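Local coordinates for protein RNase NGR3 (Nicotiana glutinosa, PDB 1VD3) that probably cleaves RNA as a ribonuclease of the T2 family and binds the nucleotide 2'-UMP in its active-site pocket, at residues F8-F13 against Y177-K182. Sequence-based numbering, arbitrary orientation.
Sequences FDFFYF and YLCVDK
Phe-11 and Phe-13 pair with Val-180 and Leu-178 in the antiparallel core sheet of the RNase T2 fold, through two hydrogen-bonded pairs that flank the non-hydrogen-bonded pair Tyr-12 and Cys-179. Phe-13 N bonds to Leu-178 O at 2.7 Å, and Phe-11 N reaches Val-180 O at 2.8 Å. On one face, apolar side chains suit a buried layer: Phe-11 CB lies 4.0 Å from Val-180 CB, and Val-180 CG2 touches Phe-13 CB. Phe-11 CG sits anti to the carbonyl carbon (chi1 -71°), which swings the ring along the partner strand until its CD1 edge meets Asp-181 O at 3.2 Å, while Phe-8 CE1 lies 3.6 Å over one face of the ring, toward its rim. An alanine here would keep the CB contact to Val-180 but would probably open a gap beside Phe-8 CE1 and Asp-181 O, leaving the Phe-8 ring freer to turn. The long, flexible Lys-182, bent at its third torsion, slides past Phe-8 and lays CE and NZ beside Phe-8 O, where NZ makes only a weak hydrogen bond. Beside Asp-9, a water bridges its O and Lys-182 N.

On the other face, the Tyr-12 ring is sandwiched: Phe-10 CE1 lies over the centre of one side, and Tyr-177 presents its CD2 edge to the opposite side in a T-shaped stack (planes at 89°). The compact Cys-179 SG fits obliquely beside Tyr-12 CD2, 3.6 Å away, and its disulfide to Cys-190 ties the strand to the chain just after strand 187-188.

Tyr-12 also lines the 2'-UMP pocket, its hydroxyl bonded to Ile-192 O. Strand 41-48 flanks strand 10-16, and helix 109-123 packs Phe-119 against Phe-13 and Val-180.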
loop_
_atom_site.group_PDB
_atom_site.type_symbol
_atom_site.label_atom_id
_atom_site.label_comp_id
_atom_site.label_asym_id
_atom_site.label_seq_id
_atom_site.Cartn_x
_atom_site.Cartn_y
_atom_site.Cartn_z
ATOM N N PHE A 8 1.721 -8.456 -18.300
ATOM C CA PHE A 8 0.758 -7.423 -17.932
ATOM C C PHE A 8 1.354 -6.075 -18.322
ATOM O O PHE A 8 2.445 -6.031 -18.877
ATOM C CB PHE A 8 0.474 -7.496 -16.430
ATOM C CG PHE A 8 1.712 -7.557 -15.584
ATOM C CD1 PHE A 8 2.220 -6.409 -14.986
ATOM C CD2 PHE A 8 2.389 -8.761 -15.409
ATOM C CE1 PHE A 8 3.386 -6.455 -14.226
ATOM C CE2 PHE A 8 3.560 -8.823 -14.650
ATOM C CZ PHE A 8 4.059 -7.666 -14.058
ATOM N N ASP A 9 0.660 -4.979 -18.024
ATOM C CA ASP A 9 1.149 -3.662 -18.418
ATOM C C ASP A 9 1.943 -2.873 -17.384
ATOM O O ASP A 9 2.894 -2.173 -17.737
ATOM C CB ASP A 9 -0.029 -2.811 -18.904
ATOM C CG ASP A 9 -0.749 -3.437 -20.082
ATOM O OD1 ASP A 9 -1.995 -3.353 -20.133
ATOM O OD2 ASP A 9 -0.067 -4.009 -20.959
ATOM N N PHE A 10 1.553 -2.971 -16.119
ATOM C CA PHE A 10 2.239 -2.247 -15.055
ATOM C C PHE A 10 1.783 -2.763 -13.692
ATOM O O PHE A 10 0.896 -3.617 -13.607
ATOM C CB PHE A 10 1.909 -0.755 -15.155
ATOM C CG PHE A 10 0.452 -0.447 -14.917
ATOM C CD1 PHE A 10 -0.010 -0.132 -13.643
ATOM C CD2 PHE A 10 -0.466 -0.517 -15.963
ATOM C CE1 PHE A 10 -1.364 0.106 -13.412
ATOM C CE2 PHE A 10 -1.822 -0.281 -15.742
ATOM C CZ PHE A 10 -2.273 0.032 -14.465
ATOM N N PHE A 11 2.396 -2.237 -12.636
ATOM C CA PHE A 11 2.034 -2.603 -11.271
ATOM C C PHE A 11 1.419 -1.425 -10.556
ATOM O O PHE A 11 1.855 -0.291 -10.725
ATOM C CB PHE A 11 3.246 -2.941 -10.395
ATOM C CG PHE A 11 3.928 -4.223 -10.720
ATOM C CD1 PHE A 11 5.063 -4.230 -11.522
ATOM C CD2 PHE A 11 3.508 -5.411 -10.131
ATOM C CE1 PHE A 11 5.783 -5.404 -11.728
ATOM C CE2 PHE A 11 4.221 -6.594 -10.331
ATOM C CZ PHE A 11 5.362 -6.589 -11.129
ATOM N N TYR A 12 0.420 -1.703 -9.732
ATOM C CA TYR A 12 -0.126 -0.675 -8.871
ATOM C C TYR A 12 0.624 -1.026 -7.583
ATOM O O TYR A 12 0.583 -2.181 -7.153
ATOM C CB TYR A 12 -1.616 -0.885 -8.620
ATOM C CG TYR A 12 -2.524 -0.106 -9.531
ATOM C CD1 TYR A 12 -3.681 -0.687 -10.051
ATOM C CD2 TYR A 12 -2.250 1.224 -9.849
ATOM C CE1 TYR A 12 -4.542 0.040 -10.861
ATOM C CE2 TYR A 12 -3.108 1.959 -10.660
ATOM C CZ TYR A 12 -4.250 1.357 -11.161
ATOM O OH TYR A 12 -5.106 2.081 -11.963
ATOM N N PHE A 13 1.356 -0.079 -7.006
ATOM C CA PHE A 13 2.027 -0.340 -5.738
ATOM C C PHE A 13 1.130 0.393 -4.748
ATOM O O PHE A 13 1.015 1.625 -4.779
ATOM C CB PHE A 13 3.458 0.217 -5.710
ATOM C CG PHE A 13 4.127 0.080 -4.364
ATOM C CD1 PHE A 13 4.169 -1.154 -3.714
ATOM C CD2 PHE A 13 4.703 1.182 -3.744
ATOM C CE1 PHE A 13 4.773 -1.286 -2.467
ATOM C CE2 PHE A 13 5.312 1.062 -2.493
ATOM C CZ PHE A 13 5.346 -0.175 -1.855
ATOM N N TYR A 177 -1.796 5.046 -4.094
ATOM C CA TYR A 177 -1.423 4.227 -5.239
ATOM C C TYR A 177 -0.373 4.912 -6.097
ATOM O O TYR A 177 -0.520 6.077 -6.452
ATOM C CB TYR A 177 -2.639 3.950 -6.135
ATOM C CG TYR A 177 -3.744 3.119 -5.518
ATOM C CD1 TYR A 177 -4.447 3.578 -4.410
ATOM C CD2 TYR A 177 -4.131 1.903 -6.091
ATOM C CE1 TYR A 177 -5.513 2.860 -3.882
ATOM C CE2 TYR A 177 -5.201 1.174 -5.572
ATOM C CZ TYR A 177 -5.888 1.661 -4.466
ATOM O OH TYR A 177 -6.954 0.965 -3.938
ATOM N N LEU A 178 0.675 4.170 -6.434
ATOM C CA LEU A 178 1.735 4.655 -7.310
ATOM C C LEU A 178 1.932 3.530 -8.319
ATOM O O LEU A 178 1.617 2.378 -8.026
ATOM C CB LEU A 178 3.030 4.901 -6.527
ATOM C CG LEU A 178 3.048 6.155 -5.643
ATOM C CD1 LEU A 178 4.299 6.163 -4.786
ATOM C CD2 LEU A 178 2.997 7.399 -6.523
ATOM N N CYS A 179 2.429 3.850 -9.508
ATOM C CA CYS A 179 2.642 2.821 -10.514
ATOM C C CYS A 179 4.110 2.501 -10.710
ATOM O O CYS A 179 4.965 3.379 -10.603
ATOM C CB CYS A 179 1.995 3.233 -11.839
ATOM S SG CYS A 179 0.184 3.181 -11.685
ATOM N N VAL A 180 4.387 1.224 -10.962
ATOM C CA VAL A 180 5.744 0.736 -11.182
ATOM C C VAL A 180 5.739 0.001 -12.519
ATOM O O VAL A 180 4.753 -0.656 -12.862
ATOM C CB VAL A 180 6.162 -0.238 -10.047
ATOM C CG1 VAL A 180 7.522 -0.849 -10.343
ATOM C CG2 VAL A 180 6.193 0.506 -8.719
ATOM N N ASP A 181 6.824 0.108 -13.284
ATOM C CA ASP A 181 6.863 -0.568 -14.581
ATOM C C ASP A 181 6.828 -2.083 -14.424
ATOM O O ASP A 181 7.161 -2.622 -13.365
ATOM C CB ASP A 181 8.104 -0.164 -15.378
ATOM C CG ASP A 181 9.338 -0.909 -14.941
ATOM O OD1 ASP A 181 9.850 -0.624 -13.840
ATOM O OD2 ASP A 181 9.789 -1.789 -15.703
ATOM N N LYS A 182 6.436 -2.774 -15.491
ATOM C CA LYS A 182 6.313 -4.228 -15.453
ATOM C C LYS A 182 7.564 -5.016 -15.075
ATOM O O LYS A 182 7.455 -6.165 -14.655
ATOM C CB LYS A 182 5.762 -4.747 -16.786
ATOM C CG LYS A 182 6.686 -4.555 -17.974
ATOM C CD LYS A 182 6.087 -5.153 -19.243
ATOM C CE LYS A 182 4.870 -4.376 -19.709
ATOM N NZ LYS A 182 4.337 -4.904 -21.002
HETATM O O HOH W 1 5.423 -1.059 -17.519
#